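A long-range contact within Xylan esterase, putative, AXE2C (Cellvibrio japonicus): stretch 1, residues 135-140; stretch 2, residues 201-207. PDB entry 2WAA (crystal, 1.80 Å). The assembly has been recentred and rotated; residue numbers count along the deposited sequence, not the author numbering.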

# COMPACT_ATOMS: atom_id res chain seq x y z
N ILE A 135 3.21 0.60 -10.46
CA ILE A 135 4.23 1.00 -9.52
C ILE A 135 4.12 0.08 -8.28
O ILE A 135 3.03 -0.31 -7.88
N LEU A 136 5.26 -0.19 -7.68
CA LEU A 136 5.38 -0.88 -6.40
C LEU A 136 6.13 0.11 -5.48
O LEU A 136 7.23 0.52 -5.81
N VAL A 137 5.59 0.41 -4.30
CA VAL A 137 6.27 1.28 -3.33
C VAL A 137 6.60 0.42 -2.10
O VAL A 137 5.70 -0.18 -1.50
N LEU A 138 7.87 0.41 -1.71
CA LEU A 138 8.35 -0.40 -0.57
C LEU A 138 8.74 0.56 0.56
O LEU A 138 9.42 1.58 0.32
N GLY A 139 8.36 0.26 1.79
CA GLY A 139 8.76 1.18 2.83
C GLY A 139 8.22 0.85 4.21
O GLY A 139 7.90 -0.30 4.53
N ASP A 140 8.13 1.89 5.02
CA ASP A 140 7.70 1.76 6.40
C ASP A 140 6.36 2.48 6.60
O ASP A 140 5.59 2.59 5.67
N ASN A 201 12.35 -8.02 8.30
CA ASN A 201 12.80 -6.74 7.73
C ASN A 201 12.21 -6.59 6.32
O ASN A 201 11.58 -7.51 5.84
N LEU A 202 12.43 -5.45 5.68
CA LEU A 202 11.85 -5.23 4.33
C LEU A 202 12.19 -6.39 3.37
O LEU A 202 11.32 -6.88 2.69
N PRO A 203 13.45 -6.88 3.34
CA PRO A 203 13.70 -7.95 2.38
C PRO A 203 12.91 -9.23 2.66
O PRO A 203 12.73 -10.03 1.73
N ASP A 204 12.47 -9.41 3.91
CA ASP A 204 11.65 -10.54 4.35
C ASP A 204 10.18 -10.34 3.99
O ASP A 204 9.62 -11.14 3.25
N PHE A 205 9.58 -9.25 4.46
CA PHE A 205 8.14 -9.10 4.20
C PHE A 205 7.82 -8.76 2.76
O PHE A 205 6.69 -8.94 2.33
N TYR A 206 8.80 -8.27 2.02
CA TYR A 206 8.62 -8.06 0.59
C TYR A 206 8.23 -9.38 -0.11
O TYR A 206 7.64 -9.38 -1.19
N GLN A 207 8.57 -10.51 0.52
CA GLN A 207 8.25 -11.81 -0.05
C GLN A 207 6.86 -12.32 0.30
O GLN A 207 6.44 -13.34 -0.24

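A buried β-strand lies here against a short helix more than sixty residues further along the chain, and what joins them is almost wholly apolar. No hydrogen bond crosses between the two stretches, and the combined surface they bury is modest, 211 Å². The alternation of a strand decides which residues can take part: L136 and L138 direct their CA-to-CB bonds toward the helical segment, while the side chains of I135 and V137 remain out of its reach.

L138 is the centre of the contact and covers the most surface. With chi1 in m and chi2 in t, it meets two residues of the helical segment. L138 CB lies 4.0 Å from L202 CD1, and L138 CD2 lies 4.1 Å from Y206 CD1. A leucine suits this place because its branched end, carried on a flexible stem, can fill space between neighbours of different shape without bringing in a polar group that would need a partner.

L202, in the first turn of the helix, answers from the other side with the t, p rotamer. The L202 CD1 methyl, besides touching L138, comes within 4.5 Å of the backbone N of G139. Glycine offers no side chain here, and a CB at this position would point away from the helix, so G139 contributes through its backbone alone.

Y206 stands four residues after L202, about one helical turn on, and the backbone hydrogen bond from Y206 N to L202 O (3.0 Å) helps to hold the two in relation. Both present their side chains toward the strand. The tyrosine has chi1 in t, at 154°, and its long ring reaches two strand residues: besides the contact with L138, Y206 CE1 lies 4.4 Å from L136 CD2, which sits at the ring edge. L136 adopts the t, p rotamer. Tyrosine serves well because its ring supplies apolar surface while its hydroxyl, OH, is hydrogen-bonded elsewhere in the structure.

F205 adds a smaller contact. Its CA-to-CB bond points sideways, but with chi1 in p the end of the ring comes nearer, and F205 CZ lies 3.8 Å from the carbonyl O of G139. That oxygen is at the ring edge, near its plane, where the slightly positive ring hydrogens make a carbonyl a tolerable neighbour.

The charged and amide side chains (D140, N201, D204 and Q207) make no contact across the stretches; D204 OD2 accepts a hydrogen bond from N201 N (2.9 Å) within its own stretch.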

# COMPACT_ATOMS: atom_id res chain seq x y z
CB ILE A 135 3.99 2.43 -9.08
CG1 ILE A 135 4.11 3.38 -10.29
CG2 ILE A 135 4.97 2.86 -7.97
CD1 ILE A 135 3.47 4.74 -9.99
CB LEU A 136 6.23 -2.15 -6.58
CG LEU A 136 6.67 -2.80 -5.24
CD1 LEU A 136 5.48 -3.26 -4.39
CD2 LEU A 136 7.53 -4.02 -5.63
CB VAL A 137 5.41 2.44 -2.88
CG1 VAL A 137 6.23 3.44 -2.02
CG2 VAL A 137 4.82 3.18 -4.11
CB LEU A 138 9.60 -1.18 -0.95
CG LEU A 138 9.45 -2.08 -2.17
CD1 LEU A 138 10.78 -2.72 -2.62
CD2 LEU A 138 8.40 -3.13 -1.93
CB ASP A 140 8.83 2.31 7.30
CG ASP A 140 9.24 3.75 6.94
OD1 ASP A 140 8.40 4.61 6.52
OD2 ASP A 140 10.46 4.05 7.07
CB ASN A 201 14.32 -6.72 7.72
CG ASN A 201 14.88 -6.81 9.16
OD1 ASN A 201 14.44 -6.08 10.04
ND2 ASN A 201 15.82 -7.74 9.40
CB LEU A 202 12.25 -3.85 3.77
CG LEU A 202 11.97 -3.64 2.27
CD1 LEU A 202 10.43 -3.70 2.05
CD2 LEU A 202 12.54 -2.25 1.87
CB PRO A 203 15.21 -8.23 2.51
CG PRO A 203 15.80 -6.87 2.98
CD PRO A 203 14.69 -6.35 3.94
CB ASP A 204 11.79 -10.78 5.86
CG ASP A 204 13.24 -10.99 6.25
OD1 ASP A 204 13.84 -11.91 5.72
OD2 ASP A 204 13.80 -10.22 7.02
CB PHE A 205 7.39 -8.19 5.22
CG PHE A 205 7.78 -6.71 5.16
CD1 PHE A 205 7.27 -5.86 4.17
CD2 PHE A 205 8.62 -6.17 6.15
CE1 PHE A 205 7.65 -4.48 4.14
CE2 PHE A 205 9.00 -4.80 6.13
CZ PHE A 205 8.49 -3.96 5.12
CB TYR A 206 9.92 -7.52 -0.01
CG TYR A 206 10.10 -7.84 -1.48
CD1 TYR A 206 9.48 -7.08 -2.45
CD2 TYR A 206 10.95 -8.87 -1.87
CE1 TYR A 206 9.69 -7.36 -3.84
CE2 TYR A 206 11.16 -9.17 -3.23
CZ TYR A 206 10.52 -8.41 -4.20
OH TYR A 206 10.74 -8.71 -5.53
CB GLN A 207 9.27 -12.90 0.42
CG GLN A 207 10.75 -12.64 -0.03
CD GLN A 207 11.03 -12.72 -1.57
OE1 GLN A 207 10.13 -13.02 -2.41
NE2 GLN A 207 12.29 -12.40 -1.96